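Local coordinates for bacterial fluorinating enzyme homolog (Thermus thermophilus, PDB 2CW5), which hydrolyses S-adenosyl-L-methionine to adenosine and L-methionine, works as a homotrimer, and lacks chlorinase and fluorinase activity, at the interface of chains A and B. Sequence-based numbering; all coordinates share one arbitrary frame. Chains: chain A/B, Bacterial fluorinating enzyme homolog.

The interface of chains A and B. Residues chain A 53, 58, 225-229; chain B 125-128, 131, 135.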
loop_
_atom_site.group_PDB
_atom_site.type_symbol
_atom_site.label_atom_id
_atom_site.label_comp_id
_atom_site.label_asym_id
_atom_site.label_seq_id
_atom_site.Cartn_x
_atom_site.Cartn_y
_atom_site.Cartn_z
ATOM N N PHE A 53 -7.487 -8.228 14.410
ATOM C CA PHE A 53 -8.551 -9.179 14.730
ATOM C C PHE A 53 -9.139 -9.759 13.438
ATOM O O PHE A 53 -9.377 -10.963 13.336
ATOM C CB PHE A 53 -9.657 -8.468 15.521
ATOM C CG PHE A 53 -10.808 -9.361 15.907
ATOM C CD1 PHE A 53 -10.685 -10.273 16.952
ATOM C CD2 PHE A 53 -12.024 -9.272 15.236
ATOM C CE1 PHE A 53 -11.756 -11.081 17.325
ATOM C CE2 PHE A 53 -13.103 -10.074 15.598
ATOM C CZ PHE A 53 -12.967 -10.983 16.652
ATOM N N TYR A 58 -7.001 -16.040 9.585
ATOM C CA TYR A 58 -6.595 -16.527 8.272
ATOM C C TYR A 58 -5.097 -16.571 8.023
ATOM O O TYR A 58 -4.655 -17.032 6.968
ATOM C CB TYR A 58 -7.277 -15.671 7.206
ATOM C CG TYR A 58 -8.776 -15.688 7.370
ATOM C CD1 TYR A 58 -9.529 -16.775 6.925
ATOM C CD2 TYR A 58 -9.435 -14.657 8.041
ATOM C CE1 TYR A 58 -10.905 -16.837 7.147
ATOM C CE2 TYR A 58 -10.808 -14.708 8.271
ATOM C CZ TYR A 58 -11.534 -15.801 7.821
ATOM O OH TYR A 58 -12.888 -15.864 8.046
ATOM N N LEU A 225 -24.193 -8.703 10.540
ATOM C CA LEU A 225 -22.989 -9.340 11.071
ATOM C C LEU A 225 -21.905 -9.158 10.014
ATOM O O LEU A 225 -22.049 -9.614 8.880
ATOM C CB LEU A 225 -23.232 -10.831 11.331
ATOM C CG LEU A 225 -22.152 -11.541 12.152
ATOM C CD1 LEU A 225 -22.076 -10.933 13.552
ATOM C CD2 LEU A 225 -22.468 -13.023 12.234
ATOM N N GLY A 226 -20.824 -8.482 10.388
ATOM C CA GLY A 226 -19.744 -8.221 9.452
ATOM C C GLY A 226 -18.838 -9.393 9.114
ATOM O O GLY A 226 -18.993 -10.495 9.636
ATOM N N SER A 227 -17.866 -9.131 8.247
ATOM C CA SER A 227 -16.921 -10.147 7.794
ATOM C C SER A 227 -16.032 -10.709 8.899
ATOM O O SER A 227 -15.419 -11.762 8.722
ATOM C CB SER A 227 -16.039 -9.580 6.670
ATOM O OG SER A 227 -15.279 -8.476 7.130
ATOM N N ALA A 228 -15.960 -10.012 10.031
ATOM C CA ALA A 228 -15.133 -10.469 11.144
ATOM C C ALA A 228 -15.953 -10.990 12.324
ATOM O O ALA A 228 -15.431 -11.153 13.424
ATOM C CB ALA A 228 -14.210 -9.342 11.608
ATOM N N GLY A 229 -17.238 -11.242 12.100
ATOM C CA GLY A 229 -18.074 -11.759 13.169
ATOM C C GLY A 229 -18.571 -10.748 14.189
ATOM O O GLY A 229 -19.033 -11.132 15.266
ATOM N N TRP B 125 -18.580 -18.382 17.555
ATOM C CA TRP B 125 -18.260 -17.300 16.625
ATOM C C TRP B 125 -18.208 -17.766 15.176
ATOM O O TRP B 125 -17.767 -18.877 14.881
ATOM C CB TRP B 125 -16.909 -16.679 16.996
ATOM C CG TRP B 125 -16.414 -15.637 16.030
ATOM C CD1 TRP B 125 -16.575 -14.282 16.125
ATOM C CD2 TRP B 125 -15.665 -15.868 14.830
ATOM N NE1 TRP B 125 -15.968 -13.655 15.060
ATOM C CE2 TRP B 125 -15.403 -14.605 14.250
ATOM C CE3 TRP B 125 -15.188 -17.020 14.187
ATOM C CZ2 TRP B 125 -14.683 -14.463 13.056
ATOM C CZ3 TRP B 125 -14.473 -16.879 12.999
ATOM C CH2 TRP B 125 -14.228 -15.607 12.447
ATOM N N ALA B 126 -18.653 -16.896 14.277
ATOM C CA ALA B 126 -18.655 -17.176 12.847
ATOM C C ALA B 126 -18.785 -15.863 12.076
ATOM O O ALA B 126 -19.591 -15.001 12.427
ATOM C CB ALA B 126 -19.804 -18.108 12.494
ATOM N N PRO B 127 -17.986 -15.694 11.011
ATOM C CA PRO B 127 -18.051 -14.461 10.221
ATOM C C PRO B 127 -19.372 -14.346 9.465
ATOM O O PRO B 127 -20.043 -15.349 9.216
ATOM C CB PRO B 127 -16.848 -14.590 9.288
ATOM C CG PRO B 127 -16.769 -16.069 9.066
ATOM C CD PRO B 127 -16.990 -16.626 10.453
ATOM N N GLY B 128 -19.748 -13.120 9.116
ATOM C CA GLY B 128 -20.985 -12.911 8.386
ATOM C C GLY B 128 -20.948 -13.610 7.040
ATOM O O GLY B 128 -19.876 -13.846 6.480
ATOM N N THR B 131 -19.916 -11.550 2.969
ATOM C CA THR B 131 -19.466 -10.220 3.365
ATOM C C THR B 131 -18.037 -9.923 2.905
ATOM O O THR B 131 -17.547 -8.803 3.069
ATOM C CB THR B 131 -19.532 -10.043 4.903
ATOM O OG1 THR B 131 -18.780 -11.085 5.539
ATOM C CG2 THR B 131 -20.976 -10.103 5.387
ATOM N N ARG B 135 -12.101 -13.114 -0.030
ATOM C CA ARG B 135 -11.571 -14.078 0.925
ATOM C C ARG B 135 -12.224 -15.455 0.843
ATOM O O ARG B 135 -11.539 -16.477 0.773
ATOM C CB ARG B 135 -11.767 -13.542 2.348
ATOM C CG ARG B 135 -11.249 -14.458 3.451
ATOM C CD ARG B 135 -11.659 -13.929 4.821
ATOM N NE ARG B 135 -13.075 -14.172 5.102
ATOM C CZ ARG B 135 -13.784 -13.517 6.019
ATOM N NH1 ARG B 135 -13.219 -12.563 6.749
ATOM N NH2 ARG B 135 -15.058 -13.823 6.211
#
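Three consecutive carbonyls of the chain A loop after strand 221-225 are each met by N-H donors of chain B, a worked example of backbone recognition between subunits of a homotrimer. At A:Ser227 O the guanidinium of B:Arg135 closes end-on, NH1 at 3.1 Å and NH2 at 3.3 Å from that oxygen, which lies almost in the guanidinium plane. NH2 uses a lone pair of the carbonyl, whereas NH1 comes from above the carbonyl plane. Next along, B:Trp125 presents its indole edge, NE1 lying 3.0 Å from A:Ala228 O; this acceptor is in the ring plane, but the N-H sits above the carbonyl plane. The backbone supplies the third donor, B:Gly128 N, 2.8 Å from A:Gly226 O.

A:Tyr58 lies against one face of the arginine. B:Arg135 CD rests over its ring face, 3.6 Å from the centroid, while the phenol OH lies over the guanidinium centre, the two planes 17° apart. B:Arg135, on helix 133-147, begins extended, CG anti to the backbone N, then bends at chi3 (75°), which turns its tip toward the chain A loop. An alanine at B:Arg135 would probably cost A:Ser227 O both side-chain donors and the tyrosine its aliphatic cover, loosening a loop whose serine is inferred, from related enzymes, to bind S-adenosyl-L-methionine.

Further out, A:Leu225 CD2 packs near B:Ala126 O, and B:Thr131 puts OG1 against CA and CB of A:Ser227. The threonine also steadies its own chain: with its hydroxyl between the backbone N and the carbonyl carbon (chi1 55°), OG1 donates to B:Gly128 O at 3.1 Å, from well above that carbonyl's plane.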